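Local coordinates for distal tail protein (Bacillus phage spp1, PDB 2X8K) that forms, as a homohexamer, a wide channel at the distal tip of the phage tail and stays on the tail after DNA ejection, at residues 134-140 and 246-252. Numbering follows the deposited sequence.
Sequences LKYGPEV and VFTEKFL
Lys250 lies alongside Tyr136, the two side chains pointing the same way from one face of an antiparallel ladder whose segment axes approach to 4.6 Å. Followed outward, Lys250 first sets CB 3.7 Å from Lys135 O. Lys250 CG then meets the ring at Tyr136 CD2, also at 3.7 Å, and CD moves on to CE2. Bends at chi3 (66°) and chi4 (83°) turn the end toward the phenol oxygen, with CE near Leu134 CD1 and Lys250 NZ 2.8 Å from Tyr136 OH. The stronger partner of that hydroxyl is Asp132 OD2, a hydrogen bond; its carboxylate may help to stabilise the positive charge.

Six backbone hydrogen bonds define the pairing. Lys135 and Phe251 exchange two, as do Val140 and Phe247; between them Gly137 N binds Glu249 O at 2.7 Å and Glu249 N reaches Pro138 O. The register slips by one residue between Tyr136 and Glu139, which identifies a beta bulge. On the reverse face Val140 CB sits over the Phe247 ring, 3.9 Å from its centroid and 29° off the normal, a CH-pi contact. Glu249 OE1 approaches Pro138 CD, while OE2 is hydrogen-bonded to Thr154.

The ladder pairs the chain's C-terminal end with strand 133-144, where Tyr136 also bonds through its backbone to Thr104. Lys135 NZ forms a salt bridge with Glu100 and a hydrogen bond with Tyr105 OH; Leu252 O is hydrogen-bonded to Arg59. The chemistry therefore implies an antiparallel pairing held by backbone hydrogen bonds, apolar around Val140 and Phe247, with polar ends tied largely to neighbouring parts of the same chain.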
loop_
_atom_site.group_PDB
_atom_site.type_symbol
_atom_site.label_atom_id
_atom_site.label_comp_id
_atom_site.label_asym_id
_atom_site.label_seq_id
_atom_site.Cartn_x
_atom_site.Cartn_y
_atom_site.Cartn_z
ATOM N N LEU C 134 -20.886 34.713 -6.264
ATOM C CA LEU C 134 -22.134 34.707 -5.487
ATOM C C LEU C 134 -23.360 34.055 -6.094
ATOM O O LEU C 134 -23.583 34.178 -7.287
ATOM C CB LEU C 134 -22.487 36.134 -5.108
ATOM C CG LEU C 134 -21.478 36.796 -4.237
ATOM C CD1 LEU C 134 -21.198 38.188 -4.714
ATOM C CD2 LEU C 134 -21.914 36.761 -2.818
ATOM N N LYS C 135 -24.203 33.439 -5.238
ATOM C CA LYS C 135 -25.488 32.841 -5.631
ATOM C C LYS C 135 -26.456 33.970 -5.495
ATOM O O LYS C 135 -26.339 34.773 -4.572
ATOM C CB LYS C 135 -25.977 31.669 -4.716
ATOM C CG LYS C 135 -24.901 30.855 -3.957
ATOM C CD LYS C 135 -25.513 29.721 -3.157
ATOM C CE LYS C 135 -24.629 29.374 -2.011
ATOM N NZ LYS C 135 -24.671 27.924 -1.651
ATOM N N TYR C 136 -27.433 34.009 -6.401
ATOM C CA TYR C 136 -28.492 35.000 -6.464
ATOM C C TYR C 136 -29.787 34.353 -6.069
ATOM O O TYR C 136 -30.155 33.324 -6.613
ATOM C CB TYR C 136 -28.560 35.551 -7.890
ATOM C CG TYR C 136 -27.390 36.457 -8.197
ATOM C CD1 TYR C 136 -26.169 35.935 -8.623
ATOM C CD2 TYR C 136 -27.457 37.822 -7.937
ATOM C CE1 TYR C 136 -25.057 36.758 -8.812
ATOM C CE2 TYR C 136 -26.360 38.654 -8.134
ATOM C CZ TYR C 136 -25.159 38.122 -8.563
ATOM O OH TYR C 136 -24.077 38.961 -8.713
ATOM N N GLY C 137 -30.459 34.933 -5.101
ATOM C CA GLY C 137 -31.726 34.411 -4.606
ATOM C C GLY C 137 -32.962 35.162 -5.068
ATOM O O GLY C 137 -32.957 35.842 -6.107
ATOM N N PRO C 138 -34.054 35.040 -4.276
ATOM C CA PRO C 138 -35.297 35.761 -4.604
ATOM C C PRO C 138 -35.115 37.265 -4.569
ATOM O O PRO C 138 -34.384 37.764 -3.710
ATOM C CB PRO C 138 -36.252 35.342 -3.483
ATOM C CG PRO C 138 -35.673 34.115 -2.904
ATOM C CD PRO C 138 -34.200 34.249 -3.034
ATOM N N GLU C 139 -35.802 37.997 -5.479
ATOM C CA GLU C 139 -35.727 39.454 -5.439
ATOM C C GLU C 139 -36.836 40.039 -4.572
ATOM O O GLU C 139 -37.939 39.508 -4.555
ATOM C CB GLU C 139 -35.508 40.107 -6.819
ATOM C CG GLU C 139 -36.720 40.300 -7.704
ATOM C CD GLU C 139 -36.520 41.280 -8.851
ATOM O OE1 GLU C 139 -37.528 41.862 -9.319
ATOM O OE2 GLU C 139 -35.348 41.548 -9.211
ATOM N N VAL C 140 -36.502 41.037 -3.760
ATOM C CA VAL C 140 -37.439 41.677 -2.823
ATOM C C VAL C 140 -37.732 43.143 -3.226
ATOM O O VAL C 140 -36.800 43.892 -3.556
ATOM C CB VAL C 140 -36.918 41.566 -1.353
ATOM C CG1 VAL C 140 -37.795 42.358 -0.359
ATOM C CG2 VAL C 140 -36.748 40.098 -0.922
ATOM N N VAL C 246 -35.886 47.757 -5.113
ATOM C CA VAL C 246 -35.836 46.336 -5.438
ATOM C C VAL C 246 -34.379 45.918 -5.406
ATOM O O VAL C 246 -33.528 46.490 -6.093
ATOM C CB VAL C 246 -36.511 45.949 -6.783
ATOM C CG1 VAL C 246 -36.627 44.422 -6.915
ATOM C CG2 VAL C 246 -37.873 46.622 -6.950
ATOM N N PHE C 247 -34.095 44.959 -4.551
ATOM C CA PHE C 247 -32.779 44.351 -4.376
ATOM C C PHE C 247 -32.972 42.865 -4.551
ATOM O O PHE C 247 -34.077 42.336 -4.366
ATOM C CB PHE C 247 -32.183 44.653 -2.979
ATOM C CG PHE C 247 -32.875 44.001 -1.796
ATOM C CD1 PHE C 247 -33.880 44.660 -1.111
ATOM C CD2 PHE C 247 -32.508 42.730 -1.364
ATOM C CE1 PHE C 247 -34.512 44.057 -0.027
ATOM C CE2 PHE C 247 -33.155 42.118 -0.288
ATOM C CZ PHE C 247 -34.140 42.792 0.377
ATOM N N THR C 248 -31.879 42.176 -4.851
ATOM C CA THR C 248 -31.938 40.735 -4.938
ATOM C C THR C 248 -31.052 40.121 -3.865
ATOM O O THR C 248 -29.875 40.484 -3.770
ATOM C CB THR C 248 -31.770 40.249 -6.361
ATOM O OG1 THR C 248 -31.702 38.825 -6.333
ATOM C CG2 THR C 248 -30.549 40.856 -7.064
ATOM N N GLU C 249 -31.641 39.243 -3.017
ATOM C CA GLU C 249 -30.950 38.517 -1.938
ATOM C C GLU C 249 -29.783 37.752 -2.545
ATOM O O GLU C 249 -29.945 37.153 -3.603
ATOM C CB GLU C 249 -31.895 37.503 -1.272
ATOM C CG GLU C 249 -33.079 38.083 -0.517
ATOM C CD GLU C 249 -33.994 37.070 0.146
ATOM O OE1 GLU C 249 -33.793 35.852 -0.053
ATOM O OE2 GLU C 249 -34.932 37.501 0.851
ATOM N N LYS C 250 -28.599 37.795 -1.904
ATOM C CA LYS C 250 -27.382 37.121 -2.388
ATOM C C LYS C 250 -26.701 36.330 -1.280
ATOM O O LYS C 250 -26.732 36.731 -0.108
ATOM C CB LYS C 250 -26.410 38.139 -2.978
ATOM C CG LYS C 250 -26.720 38.541 -4.394
ATOM C CD LYS C 250 -26.192 39.918 -4.706
ATOM C CE LYS C 250 -24.674 40.046 -4.701
ATOM N NZ LYS C 250 -24.049 39.635 -5.971
ATOM N N PHE C 251 -26.070 35.207 -1.638
ATOM C CA PHE C 251 -25.418 34.354 -0.653
ATOM C C PHE C 251 -24.096 33.876 -1.187
ATOM O O PHE C 251 -23.957 33.726 -2.413
ATOM C CB PHE C 251 -26.329 33.166 -0.319
ATOM C CG PHE C 251 -27.771 33.568 -0.073
ATOM C CD1 PHE C 251 -28.222 33.871 1.215
ATOM C CD2 PHE C 251 -28.678 33.678 -1.130
ATOM C CE1 PHE C 251 -29.558 34.254 1.436
ATOM C CE2 PHE C 251 -29.998 34.118 -0.903
ATOM C CZ PHE C 251 -30.436 34.372 0.374
ATOM N N LEU C 252 -23.124 33.608 -0.268
ATOM C CA LEU C 252 -21.817 33.037 -0.652
ATOM C C LEU C 252 -21.819 31.492 -0.546
ATOM O O LEU C 252 -21.301 30.835 -1.470
ATOM C CB LEU C 252 -20.629 33.623 0.142
ATOM C CG LEU C 252 -19.435 34.219 -0.643
ATOM C CD1 LEU C 252 -18.194 34.228 0.200
ATOM C CD2 LEU C 252 -19.104 33.440 -1.925
ATOM O OXT LEU C 252 -22.266 30.940 0.483
#